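Local coordinates for protein peptidase S15/CocE/NonD (Thaumarchaeota archaeon SCGC AB-539-E09, PDB 4PF1) that probably acts as a serine aminopeptidase of the S15 family, cleaving residues from the N-terminal end of peptides with an alpha/beta-hydrolase catalytic domain, at residues D502-K506 with Q575-W580. Residues are numbered along the deposited sequence.
Sequences DWVVK and QVQSSW
Strands 502-506 and 575-577 run antiparallel, their short-segment axes approaching to 4.9 Å at 165°, with Val-505 facing Val-576 in a non-hydrogen-bonded pair. The flanking hydrogen-bonded pairs satisfy four amides: Val-504 N to Gln-577 O (2.9 Å), Gln-577 N to Val-504 O (3.2 Å), Lys-506 N to Gln-575 O (2.9 Å) and Gln-575 N to Lys-506 O (3.1 Å). Beyond Gln-577 the strand ends, and a water joins Asp-502 N to Ser-578 O, 2.9 Å from each. These are the central strands of a four-stranded antiparallel sheet in the C-terminal non-catalytic domain, a jelly-roll-like beta sandwich as in S15 relatives; Trp-503 and Val-505 pack on strand 489-496 of its second sheet. On the other face, extended Lys-506 (chi2 to chi4 t) places NZ 2.8 Å from Gln-577 OE1 and 3.3 Å from Gln-575 OE1, with Gln-461 OE1 a further acceptor; Gln-575 OE1 also bonds Thr-464. Gln-577, chi1 p, gives NE2 to Ser-579 O (2.7 Å). Trp-580 lays one ring face against Val-504, whose CG1 makes a CH-pi contact 3.5 Å from the six-membered ring centroid. Asp-502 carboxylate oxygens meet Arg-534 (salt bridge) and Asn-587; Ser-578 OG bonds Tyr-428 and Gln-608.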
loop_
_atom_site.group_PDB
_atom_site.type_symbol
_atom_site.label_atom_id
_atom_site.label_comp_id
_atom_site.label_asym_id
_atom_site.label_seq_id
_atom_site.Cartn_x
_atom_site.Cartn_y
_atom_site.Cartn_z
ATOM N N ASP A 502 11.401 34.200 17.620
ATOM C CA ASP A 502 11.418 33.682 16.257
ATOM C C ASP A 502 10.058 33.945 15.656
ATOM O O ASP A 502 9.054 33.818 16.360
ATOM C CB ASP A 502 11.728 32.173 16.235
ATOM C CG ASP A 502 13.197 31.818 16.320
ATOM O OD1 ASP A 502 14.036 32.734 16.207
ATOM O OD2 ASP A 502 13.506 30.627 16.512
ATOM N N TRP A 503 10.006 34.351 14.384
ATOM C CA TRP A 503 8.728 34.603 13.738
ATOM C C TRP A 503 8.633 33.783 12.458
ATOM O O TRP A 503 9.421 33.980 11.530
ATOM C CB TRP A 503 8.513 36.107 13.467
ATOM C CG TRP A 503 8.581 36.970 14.698
ATOM C CD1 TRP A 503 9.645 37.710 15.120
ATOM C CD2 TRP A 503 7.546 37.162 15.675
ATOM N NE1 TRP A 503 9.334 38.368 16.288
ATOM C CE2 TRP A 503 8.053 38.047 16.652
ATOM C CE3 TRP A 503 6.225 36.693 15.804
ATOM C CZ2 TRP A 503 7.289 38.469 17.751
ATOM C CZ3 TRP A 503 5.468 37.111 16.891
ATOM C CH2 TRP A 503 6.004 37.978 17.857
ATOM N N VAL A 504 7.706 32.815 12.447
ATOM C CA VAL A 504 7.448 31.938 11.304
ATOM C C VAL A 504 6.248 32.490 10.540
ATOM O O VAL A 504 5.188 32.694 11.134
ATOM C CB VAL A 504 7.206 30.461 11.743
ATOM C CG1 VAL A 504 6.955 29.556 10.538
ATOM C CG2 VAL A 504 8.352 29.930 12.591
ATOM N N VAL A 505 6.415 32.755 9.237
ATOM C CA VAL A 505 5.327 33.246 8.396
ATOM C C VAL A 505 5.070 32.212 7.304
ATOM O O VAL A 505 5.999 31.838 6.591
ATOM C CB VAL A 505 5.595 34.668 7.808
ATOM C CG1 VAL A 505 4.439 35.122 6.915
ATOM C CG2 VAL A 505 5.841 35.690 8.918
ATOM N N LYS A 506 3.812 31.740 7.188
ATOM C CA LYS A 506 3.435 30.751 6.171
ATOM C C LYS A 506 2.364 31.283 5.233
ATOM O O LYS A 506 1.370 31.847 5.701
ATOM C CB LYS A 506 2.901 29.463 6.814
ATOM C CG LYS A 506 3.726 28.863 7.929
ATOM C CD LYS A 506 3.018 27.616 8.422
ATOM C CE LYS A 506 3.435 27.216 9.798
ATOM N NZ LYS A 506 2.431 26.315 10.427
ATOM N N GLN A 575 -0.447 31.948 8.177
ATOM C CA GLN A 575 -0.268 31.397 9.520
ATOM C C GLN A 575 1.010 31.962 10.134
ATOM O O GLN A 575 2.032 32.039 9.451
ATOM C CB GLN A 575 -0.241 29.858 9.500
ATOM C CG GLN A 575 -1.635 29.225 9.441
ATOM C CD GLN A 575 -1.629 27.713 9.542
ATOM O OE1 GLN A 575 -0.733 27.096 10.129
ATOM N NE2 GLN A 575 -2.665 27.083 9.012
ATOM N N VAL A 576 0.932 32.434 11.394
ATOM C CA VAL A 576 2.086 32.987 12.119
ATOM C C VAL A 576 2.276 32.225 13.453
ATOM O O VAL A 576 1.322 32.045 14.212
ATOM C CB VAL A 576 1.993 34.531 12.319
ATOM C CG1 VAL A 576 2.987 35.028 13.376
ATOM C CG2 VAL A 576 2.213 35.265 11.000
ATOM N N GLN A 577 3.513 31.769 13.711
ATOM C CA GLN A 577 3.880 31.045 14.928
ATOM C C GLN A 577 5.298 31.451 15.379
ATOM O O GLN A 577 5.961 32.213 14.669
ATOM C CB GLN A 577 3.752 29.522 14.729
ATOM C CG GLN A 577 4.526 28.966 13.540
ATOM C CD GLN A 577 4.160 27.534 13.259
ATOM O OE1 GLN A 577 3.009 27.210 12.965
ATOM N NE2 GLN A 577 5.140 26.644 13.317
ATOM N N SER A 578 5.746 30.977 16.564
ATOM C CA SER A 578 7.039 31.385 17.127
ATOM C C SER A 578 8.057 30.232 17.300
ATOM O O SER A 578 9.113 30.431 17.912
ATOM C CB SER A 578 6.833 32.096 18.458
ATOM O OG SER A 578 6.313 33.400 18.268
ATOM N N SER A 579 7.756 29.051 16.736
ATOM C CA SER A 579 8.640 27.884 16.768
ATOM C C SER A 579 8.329 26.948 15.598
ATOM O O SER A 579 7.207 26.940 15.092
ATOM C CB SER A 579 8.532 27.141 18.100
ATOM O OG SER A 579 7.196 26.814 18.433
ATOM N N TRP A 580 9.350 26.202 15.146
ATOM C CA TRP A 580 9.317 25.266 14.014
ATOM C C TRP A 580 10.297 24.139 14.352
ATOM O O TRP A 580 11.387 24.057 13.790
ATOM C CB TRP A 580 9.739 26.022 12.735
ATOM C CG TRP A 580 8.796 25.949 11.572
ATOM C CD1 TRP A 580 7.610 25.275 11.501
ATOM C CD2 TRP A 580 8.988 26.560 10.289
ATOM N NE1 TRP A 580 7.046 25.437 10.255
ATOM C CE2 TRP A 580 7.877 26.215 9.488
ATOM C CE3 TRP A 580 9.994 27.376 9.739
ATOM C CZ2 TRP A 580 7.739 26.663 8.168
ATOM C CZ3 TRP A 580 9.857 27.816 8.431
ATOM C CH2 TRP A 580 8.745 27.455 7.658
HETATM O O HOH W 1 10.250 32.436 19.636
#